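PDB 6W0P: kojibiose phosphorylase from Gut metagenome, which belongs to glycoside hydrolase family 65, whose members join an N-terminal beta-sandwich to a helical catalytic barrel and a small C-terminal beta domain. Local coordinates for residues Thr354-Phe359 with His665-Ala670; Lys586-Leu591 with Ser626-Ile631; Asp640-Phe645 with Thr695-Trp700. All blocks are in the same frame, centred on the assembly; numbering follows the deposited sequence.

Interaction 1 (Thr354-Phe359 with His665-Ala670); sequences TYCLPF and HMTSIA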
loop_
_atom_site.group_PDB
_atom_site.type_symbol
_atom_site.label_atom_id
_atom_site.label_comp_id
_atom_site.label_asym_id
_atom_site.label_seq_id
_atom_site.Cartn_x
_atom_site.Cartn_y
_atom_site.Cartn_z
ATOM N N THR A 354 23.261 -5.338 13.740
ATOM C CA THR A 354 24.296 -4.816 12.828
ATOM C C THR A 354 24.914 -3.520 13.361
ATOM O O THR A 354 25.900 -3.093 12.754
ATOM C CB THR A 354 23.689 -4.607 11.437
ATOM O OG1 THR A 354 22.541 -3.753 11.531
ATOM C CG2 THR A 354 23.307 -5.924 10.805
ATOM N N TYR A 355 24.333 -2.890 14.392
ATOM C CA TYR A 355 24.709 -1.527 14.889
ATOM C C TYR A 355 24.783 -1.502 16.432
ATOM O O TYR A 355 25.758 -0.960 16.990
ATOM C CB TYR A 355 23.651 -0.469 14.540
ATOM C CG TYR A 355 23.734 0.261 13.218
ATOM C CD1 TYR A 355 23.360 -0.347 12.028
ATOM C CD2 TYR A 355 24.068 1.615 13.165
ATOM C CE1 TYR A 355 23.385 0.340 10.823
ATOM C CE2 TYR A 355 24.084 2.321 11.971
ATOM C CZ TYR A 355 23.739 1.679 10.794
ATOM O OH TYR A 355 23.769 2.345 9.598
ATOM N N CYS A 356 23.743 -2.007 17.100
ATOM C CA CYS A 356 23.659 -1.990 18.584
ATOM C C CYS A 356 24.555 -3.066 19.203
ATOM O O CYS A 356 25.164 -2.780 20.220
ATOM C CB CYS A 356 22.228 -2.142 19.080
ATOM S SG CYS A 356 21.164 -0.810 18.470
ATOM N N LEU A 357 24.676 -4.247 18.601
ATOM C CA LEU A 357 25.336 -5.408 19.259
ATOM C C LEU A 357 26.754 -5.050 19.695
ATOM O O LEU A 357 27.152 -5.402 20.800
ATOM C CB LEU A 357 25.333 -6.606 18.310
ATOM C CG LEU A 357 25.904 -7.897 18.880
ATOM C CD1 LEU A 357 25.142 -8.309 20.117
ATOM C CD2 LEU A 357 25.867 -8.993 17.840
ATOM N N PRO A 358 27.603 -4.418 18.852
ATOM C CA PRO A 358 29.026 -4.293 19.168
ATOM C C PRO A 358 29.351 -3.666 20.532
ATOM O O PRO A 358 30.261 -4.104 21.191
ATOM C CB PRO A 358 29.521 -3.384 18.044
ATOM C CG PRO A 358 28.628 -3.735 16.886
ATOM C CD PRO A 358 27.273 -3.853 17.531
ATOM N N PHE A 359 28.594 -2.661 20.959
ATOM C CA PHE A 359 28.796 -2.083 22.312
ATOM C C PHE A 359 28.735 -3.227 23.343
ATOM O O PHE A 359 29.580 -3.277 24.262
ATOM C CB PHE A 359 27.781 -0.981 22.617
ATOM C CG PHE A 359 27.830 -0.540 24.054
ATOM C CD1 PHE A 359 28.778 0.376 24.480
ATOM C CD2 PHE A 359 26.961 -1.071 24.990
ATOM C CE1 PHE A 359 28.854 0.746 25.815
ATOM C CE2 PHE A 359 27.019 -0.683 26.322
ATOM C CZ PHE A 359 27.966 0.223 26.729
ATOM N N HIS A 665 16.583 8.012 20.397
ATOM C CA HIS A 665 16.963 7.253 19.182
ATOM C C HIS A 665 18.088 6.260 19.520
ATOM O O HIS A 665 19.276 6.658 19.564
ATOM C CB HIS A 665 17.383 8.215 18.079
ATOM C CG HIS A 665 16.354 9.202 17.679
ATOM N ND1 HIS A 665 16.022 10.255 18.468
ATOM C CD2 HIS A 665 15.646 9.332 16.541
ATOM C CE1 HIS A 665 15.137 10.994 17.844
ATOM N NE2 HIS A 665 14.888 10.450 16.669
ATOM N N MET A 666 17.708 5.005 19.721
ATOM C CA MET A 666 18.578 3.971 20.313
ATOM C C MET A 666 19.767 3.719 19.366
ATOM O O MET A 666 20.900 3.700 19.835
ATOM C CB MET A 666 17.744 2.709 20.530
ATOM C CG MET A 666 18.070 1.947 21.786
ATOM S SD MET A 666 18.164 2.989 23.249
ATOM C CE MET A 666 19.886 2.708 23.650
ATOM N N THR A 667 19.525 3.551 18.068
ATOM C CA THR A 667 20.597 3.266 17.073
ATOM C C THR A 667 21.561 4.455 17.009
ATOM O O THR A 667 22.767 4.237 16.951
ATOM C CB THR A 667 20.048 2.948 15.683
ATOM O OG1 THR A 667 19.402 1.694 15.809
ATOM C CG2 THR A 667 21.135 2.822 14.638
ATOM N N SER A 668 21.035 5.665 17.024
ATOM C CA SER A 668 21.839 6.907 17.021
ATOM C C SER A 668 22.729 6.936 18.270
ATOM O O SER A 668 23.923 7.307 18.158
ATOM C CB SER A 668 20.973 8.121 16.926
ATOM O OG SER A 668 21.734 9.241 17.355
ATOM N N ILE A 669 22.186 6.498 19.400
ATOM C CA ILE A 669 22.910 6.424 20.693
ATOM C C ILE A 669 24.046 5.406 20.561
ATOM O O ILE A 669 25.174 5.765 20.948
ATOM C CB ILE A 669 21.911 6.129 21.834
ATOM C CG1 ILE A 669 21.088 7.386 22.117
ATOM C CG2 ILE A 669 22.601 5.637 23.098
ATOM C CD1 ILE A 669 19.955 7.180 23.060
ATOM N N ALA A 670 23.772 4.212 20.021
ATOM C CA ALA A 670 24.768 3.138 19.820
ATOM C C ALA A 670 25.838 3.636 18.851
ATOM O O ALA A 670 27.013 3.344 19.076
ATOM C CB ALA A 670 24.127 1.885 19.284
#
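Cys356 and Ala670 mark the point where the two helices come nearest, their CA atoms 5.4 Å apart. The methyl of Ala670 is aimed at the other helix and settles on its backbone, with CB 4.0 Å from Cys356 CA and equally near the carbonyl oxygen of Tyr355. Cys356 SG, anti to its own carbonyl carbon (chi1 -60°), lies 4.1 Å from Ala670 CB and reaches Thr667 OG1 at a similar range. The sulfur thus lies against both Thr667 and Ala670, one helical turn apart, by van der Waals contact alone.

Thr667 divides its work between its two branches. OG1 is hydrogen-bonded to Asp351 OD2, at the start of helix 351-361, which ties the two helices together just outside the immediate contact. With OG1 committed in that direction, CG2 stands anti to the backbone N and turns to Tyr355, touching CD2 of the ring at 3.5 Å and CG less closely. Tyr355 was modelled in two conformers, so this ring contact applies to the one described; its OH hydrogen-bonds to Leu623 O.

No hydrogen bond crosses between the segments themselves. Their axes pass 8.9 Å apart at 49°, and the short side chains of Cys356, Thr667 and Ala670 suit that spacing. Helix 351-361 is itself irregular here, with a wider pi-type turn at 354-356 and a kink at Pro358. Both helices belong to the alpha-helical barrel of the catalytic domain. Helix 308-324 packs alongside through Met321, which meets Ala670, Met666 and Phe359, while Met592 of helix 590-596 lies against Tyr355. Farther along helix 666-680, Trp673 packs on Pro358 and meets Phe359 edge-to-face.

Interaction 2 (Lys586-Leu591 with Ser626-Ile631); sequences KQPDVL and SIHSII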
loop_
_atom_site.group_PDB
_atom_site.type_symbol
_atom_site.label_atom_id
_atom_site.label_comp_id
_atom_site.label_asym_id
_atom_site.label_seq_id
_atom_site.Cartn_x
_atom_site.Cartn_y
_atom_site.Cartn_z
ATOM N N LYS A 586 19.373 6.432 0.470
ATOM C CA LYS A 586 18.918 6.803 1.820
ATOM C C LYS A 586 20.068 6.622 2.810
ATOM O O LYS A 586 20.275 7.490 3.643
ATOM C CB LYS A 586 17.700 5.967 2.196
ATOM C CG LYS A 586 17.088 6.287 3.554
ATOM C CD LYS A 586 15.951 5.330 3.826
ATOM C CE LYS A 586 15.409 5.388 5.231
ATOM N NZ LYS A 586 14.646 6.640 5.365
ATOM N N GLN A 587 20.773 5.503 2.738
ATOM C CA GLN A 587 21.688 5.100 3.823
ATOM C C GLN A 587 22.660 4.079 3.254
ATOM O O GLN A 587 22.485 3.603 2.142
ATOM C CB GLN A 587 20.873 4.561 4.996
ATOM C CG GLN A 587 20.131 3.251 4.695
ATOM C CD GLN A 587 19.115 2.910 5.768
ATOM O OE1 GLN A 587 17.990 3.379 5.742
ATOM N NE2 GLN A 587 19.492 2.058 6.708
ATOM N N PRO A 588 23.716 3.725 4.002
ATOM C CA PRO A 588 24.684 2.752 3.515
ATOM C C PRO A 588 24.020 1.464 3.017
ATOM O O PRO A 588 23.237 0.860 3.738
ATOM C CB PRO A 588 25.565 2.508 4.739
ATOM C CG PRO A 588 25.480 3.821 5.489
ATOM C CD PRO A 588 24.043 4.270 5.325
ATOM N N ASP A 589 24.367 1.056 1.800
ATOM C CA ASP A 589 23.937 -0.236 1.215
ATOM C C ASP A 589 25.219 -1.010 0.878
ATOM O O ASP A 589 25.628 -1.852 1.693
ATOM C CB ASP A 589 22.951 0.052 0.079
ATOM C CG ASP A 589 22.091 -1.123 -0.311
ATOM O OD1 ASP A 589 22.694 -2.171 -0.645
ATOM O OD2 ASP A 589 20.818 -0.990 -0.276
ATOM N N VAL A 590 25.913 -0.640 -0.202
ATOM C CA VAL A 590 27.267 -1.192 -0.507
ATOM C C VAL A 590 28.183 -0.913 0.696
ATOM O O VAL A 590 28.912 -1.835 1.135
ATOM C CB VAL A 590 27.839 -0.593 -1.799
ATOM C CG1 VAL A 590 29.335 -0.875 -1.935
ATOM C CG2 VAL A 590 27.082 -1.079 -3.011
ATOM N N LEU A 591 28.174 0.323 1.197
ATOM C CA LEU A 591 29.105 0.781 2.267
ATOM C C LEU A 591 28.753 0.082 3.585
ATOM O O LEU A 591 29.634 -0.033 4.462
ATOM C CB LEU A 591 29.039 2.307 2.390
ATOM C CG LEU A 591 29.672 3.100 1.248
ATOM C CD1 LEU A 591 29.918 4.544 1.673
ATOM C CD2 LEU A 591 30.978 2.459 0.761
ATOM N N SER A 626 27.458 7.866 10.946
ATOM C CA SER A 626 28.491 7.111 11.704
ATOM C C SER A 626 29.239 6.128 10.780
ATOM O O SER A 626 30.451 5.940 10.961
ATOM C CB SER A 626 27.886 6.419 12.930
ATOM O OG SER A 626 26.981 5.377 12.571
ATOM N N ILE A 627 28.543 5.474 9.857
ATOM C CA ILE A 627 29.155 4.468 8.950
ATOM C C ILE A 627 30.123 5.202 8.022
ATOM O O ILE A 627 31.253 4.742 7.847
ATOM C CB ILE A 627 28.078 3.721 8.160
ATOM C CG1 ILE A 627 27.142 2.954 9.091
ATOM C CG2 ILE A 627 28.717 2.813 7.134
ATOM C CD1 ILE A 627 27.875 2.012 9.983
ATOM N N HIS A 628 29.676 6.317 7.465
ATOM C CA HIS A 628 30.489 7.153 6.548
ATOM C C HIS A 628 31.688 7.738 7.325
ATOM O O HIS A 628 32.813 7.767 6.749
ATOM C CB HIS A 628 29.579 8.192 5.846
ATOM C CG HIS A 628 28.625 7.605 4.852
ATOM N ND1 HIS A 628 27.344 7.199 5.179
ATOM C CD2 HIS A 628 28.770 7.348 3.536
ATOM C CE1 HIS A 628 26.748 6.720 4.113
ATOM N NE2 HIS A 628 27.607 6.799 3.090
ATOM N N SER A 629 31.482 8.200 8.573
ATOM C CA SER A 629 32.585 8.728 9.422
ATOM C C SER A 629 33.627 7.623 9.607
ATOM O O SER A 629 34.829 7.915 9.462
ATOM C CB SER A 629 32.153 9.240 10.772
ATOM O OG SER A 629 33.309 9.706 11.478
ATOM N N ILE A 630 33.174 6.397 9.894
ATOM C CA ILE A 630 34.083 5.263 10.231
ATOM C C ILE A 630 34.888 4.916 8.995
ATOM O O ILE A 630 36.095 4.752 9.133
ATOM C CB ILE A 630 33.326 4.045 10.783
ATOM C CG1 ILE A 630 32.812 4.349 12.197
ATOM C CG2 ILE A 630 34.211 2.809 10.741
ATOM C CD1 ILE A 630 31.548 3.633 12.563
ATOM N N ILE A 631 34.226 4.808 7.844
ATOM C CA ILE A 631 34.909 4.462 6.566
ATOM C C ILE A 631 35.846 5.621 6.200
ATOM O O ILE A 631 36.968 5.328 5.811
ATOM C CB ILE A 631 33.904 4.105 5.462
ATOM C CG1 ILE A 631 33.198 2.789 5.788
ATOM C CG2 ILE A 631 34.582 4.055 4.094
ATOM C CD1 ILE A 631 31.995 2.496 4.880
#
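His628, which packs on both Pro588 and Leu591, has its ND1 hydrogen-bonded to the backbone oxygen of Ser624 one turn earlier in its own helix. That bond limits the rotation of the imidazole, and an edge-to-face pairing with His619 adds a further restraint. The first torsion sets CG anti to the carbonyl carbon (chi1 -70°), and from there the ring extends to the loop that leads into helix 590-596.

Two apolar groups meet the imidazole on different atoms. Pro588 CG comes within 3.5 Å of His628 CE1, with Pro588 CD a little farther from the same atom. Leu591 approaches the neighbouring atoms, Leu591 CD1 lying 3.5 Å from His628 NE2 and 3.6 Å from His628 CD2, and the two side chains cross at about a right angle. Pro588 CG also rests on the branched carbon of Ile627, 3.7 Å from its CB, so the pyrrolidine ring touches two consecutive residues of helix 624-634. One turn on, Ile631 CD1 packs under the start of helix 590-596, 3.9 Å from Leu591 CB and 3.5 Å from Leu591 O.

The interface has no hydrogen bond across it and is entirely buried. In the helical catalytic domain, helix 603-613 closes one flank, with Asn609 on Leu591 and Tyr610 on Ile631. Phe595, farther along helix 590-596, meets Ile627 and Ile630, while helix 666-680 packs against Ser626 and Ile630.

Interaction 3 (Asp640-Phe645 with Thr695-Trp700); sequences DANNFF and TSNKNW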
loop_
_atom_site.group_PDB
_atom_site.type_symbol
_atom_site.label_atom_id
_atom_site.label_comp_id
_atom_site.label_asym_id
_atom_site.label_seq_id
_atom_site.Cartn_x
_atom_site.Cartn_y
_atom_site.Cartn_z
ATOM N N ASP A 640 36.067 14.804 6.347
ATOM C CA ASP A 640 34.822 14.006 6.248
ATOM C C ASP A 640 34.569 13.224 7.548
ATOM O O ASP A 640 33.425 13.214 8.027
ATOM C CB ASP A 640 34.923 13.017 5.095
ATOM C CG ASP A 640 34.824 13.640 3.723
ATOM O OD1 ASP A 640 34.852 14.868 3.649
ATOM O OD2 ASP A 640 34.724 12.862 2.743
ATOM N N ALA A 641 35.576 12.536 8.090
ATOM C CA ALA A 641 35.391 11.731 9.326
ATOM C C ALA A 641 34.840 12.649 10.423
ATOM O O ALA A 641 33.896 12.243 11.109
ATOM C CB ALA A 641 36.663 11.051 9.769
ATOM N N ASN A 642 35.414 13.841 10.568
ATOM C CA ASN A 642 35.084 14.786 11.666
ATOM C C ASN A 642 33.710 15.428 11.398
ATOM O O ASN A 642 32.907 15.532 12.350
ATOM C CB ASN A 642 36.216 15.798 11.873
ATOM C CG ASN A 642 37.319 15.244 12.748
ATOM O OD1 ASN A 642 37.365 15.554 13.927
ATOM N ND2 ASN A 642 38.181 14.387 12.210
ATOM N N ASN A 643 33.436 15.820 10.151
ATOM C CA ASN A 643 32.124 16.399 9.743
ATOM C C ASN A 643 30.983 15.403 10.034
ATOM O O ASN A 643 29.972 15.822 10.652
ATOM C CB ASN A 643 32.124 16.861 8.278
ATOM C CG ASN A 643 32.899 18.139 8.072
ATOM O OD1 ASN A 643 33.214 18.831 9.037
ATOM N ND2 ASN A 643 33.235 18.442 6.823
ATOM N N PHE A 644 31.137 14.135 9.628
ATOM C CA PHE A 644 30.131 13.055 9.817
ATOM C C PHE A 644 29.945 12.737 11.311
ATOM O O PHE A 644 28.770 12.404 11.732
ATOM C CB PHE A 644 30.489 11.801 9.009
ATOM C CG PHE A 644 30.085 11.873 7.554
ATOM C CD1 PHE A 644 28.759 12.150 7.202
ATOM C CD2 PHE A 644 31.008 11.650 6.537
ATOM C CE1 PHE A 644 28.370 12.243 5.874
ATOM C CE2 PHE A 644 30.622 11.741 5.200
ATOM C CZ PHE A 644 29.298 12.015 4.873
ATOM N N PHE A 645 31.006 12.803 12.115
ATOM C CA PHE A 645 30.841 12.668 13.577
ATOM C C PHE A 645 29.900 13.771 14.056
ATOM O O PHE A 645 28.894 13.409 14.639
ATOM C CB PHE A 645 32.150 12.721 14.356
ATOM C CG PHE A 645 31.935 12.534 15.837
ATOM C CD1 PHE A 645 31.753 11.268 16.373
ATOM C CD2 PHE A 645 31.894 13.625 16.691
ATOM C CE1 PHE A 645 31.550 11.091 17.730
ATOM C CE2 PHE A 645 31.706 13.447 18.052
ATOM C CZ PHE A 645 31.527 12.182 18.566
ATOM N N THR A 695 43.024 7.931 15.265
ATOM C CA THR A 695 43.082 9.245 14.579
ATOM C C THR A 695 42.386 10.279 15.471
ATOM O O THR A 695 41.765 9.886 16.469
ATOM C CB THR A 695 42.480 9.142 13.173
ATOM O OG1 THR A 695 41.189 8.531 13.271
ATOM C CG2 THR A 695 43.354 8.349 12.223
ATOM N N SER A 696 42.493 11.551 15.121
ATOM C CA SER A 696 42.139 12.694 15.998
ATOM C C SER A 696 40.725 13.166 15.664
ATOM O O SER A 696 40.372 13.205 14.462
ATOM C CB SER A 696 43.129 13.830 15.825
ATOM O OG SER A 696 44.434 13.439 16.224
ATOM N N ASN A 697 39.966 13.535 16.693
ATOM C CA ASN A 697 38.792 14.434 16.563
ATOM C C ASN A 697 39.312 15.859 16.771
ATOM O O ASN A 697 39.851 16.111 17.857
ATOM C CB ASN A 697 37.699 14.057 17.553
ATOM C CG ASN A 697 36.444 14.893 17.408
ATOM O OD1 ASN A 697 36.527 16.069 17.089
ATOM N ND2 ASN A 697 35.284 14.299 17.653
ATOM N N LYS A 698 39.169 16.735 15.778
ATOM C CA LYS A 698 39.788 18.097 15.752
ATOM C C LYS A 698 39.365 18.877 17.001
ATOM O O LYS A 698 40.176 19.620 17.513
ATOM C CB LYS A 698 39.460 18.849 14.444
ATOM C CG LYS A 698 38.244 19.770 14.456
ATOM C CD LYS A 698 37.386 19.707 13.197
ATOM C CE LYS A 698 36.119 20.542 13.293
ATOM N NZ LYS A 698 35.068 20.064 12.357
ATOM N N ASN A 699 38.158 18.625 17.497
ATOM C CA ASN A 699 37.528 19.318 18.650
ATOM C C ASN A 699 38.023 18.784 19.999
ATOM O O ASN A 699 37.648 19.387 21.023
ATOM C CB ASN A 699 36.006 19.162 18.588
ATOM C CG ASN A 699 35.436 19.742 17.310
ATOM O OD1 ASN A 699 35.769 20.864 16.933
ATOM N ND2 ASN A 699 34.598 18.981 16.632
ATOM N N TRP A 700 38.755 17.671 20.054
ATOM C CA TRP A 700 39.136 17.051 21.355
ATOM C C TRP A 700 40.663 17.059 21.531
ATOM O O TRP A 700 41.371 16.559 20.635
ATOM C CB TRP A 700 38.611 15.616 21.492
ATOM C CG TRP A 700 37.145 15.401 21.268
ATOM C CD1 TRP A 700 36.144 16.309 21.411
ATOM C CD2 TRP A 700 36.509 14.159 20.908
ATOM N NE1 TRP A 700 34.942 15.734 21.113
ATOM C CE2 TRP A 700 35.128 14.415 20.810
ATOM C CE3 TRP A 700 36.969 12.867 20.650
ATOM C CZ2 TRP A 700 34.199 13.427 20.480
ATOM C CZ3 TRP A 700 36.057 11.895 20.307
ATOM C CH2 TRP A 700 34.687 12.174 20.208
HETATM O O HOH W 1 40.456 12.684 11.776
#
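Phe645 and Trp700 form an offset edge-to-face pair: the six-membered edge of the indole is directed at the phenyl face, with ring centroids 5.2 Å apart and planes at 88°. CZ2 of Trp700 makes the close approach, 3.5 Å from Phe645 CE2. One face of the indole carries Asn697 ND2, 3.0 Å above the plane and displaced toward the rim. The same nitrogen lies 3.6 Å from Phe645 CD2, so the Asn697 amide nitrogen sits against both rings. Phe680 adds a second edge-to-face partner for Phe645, and Trp700 NE1 is held by Asp310 OD2.

Asn697 also shapes its own loop. Its OD1 accepts from Asn699 N at 3.1 Å, an Asx turn, within the type I beta turn that runs from Asn697 to Trp700. This loop precedes strand 702-709 of the C-terminal beta domain and is docked here on helix 638-645 of the catalytic domain.

Asn642 makes the polar join. Its OD1 accepts from Lys698 N at 2.8 Å, nearly straight at 162°, with the donor tilted 33° from the carbonyl plane. Its ND2 is shared among Glu638 O, a weak 3.4 Å bond to Ser696 O, and a weak bond to a water, which in turn donates to Ser696 O.

Interactions 1, 2 and 3 follow one another outward from the middle of the chain, their centres about 6, 19 and 25 Å from it. Interaction 2 is nested in sequence within the loop closed by interaction 1, and their centres are 14 Å apart; in the conformer described, Tyr355 OH lies 3.5 Å from Ile627 CG1. Interactions 2 and 3 touch through consecutive helices: Ser629 OG is 2.6 Å from Ala641 O, a probable hydrogen bond, and His628 CB packs on Phe644 CE2. Interactions 1 and 3 stay about 9 Å apart at their nearest atoms, yet both involve helix 666-680, through Phe680 in the second case.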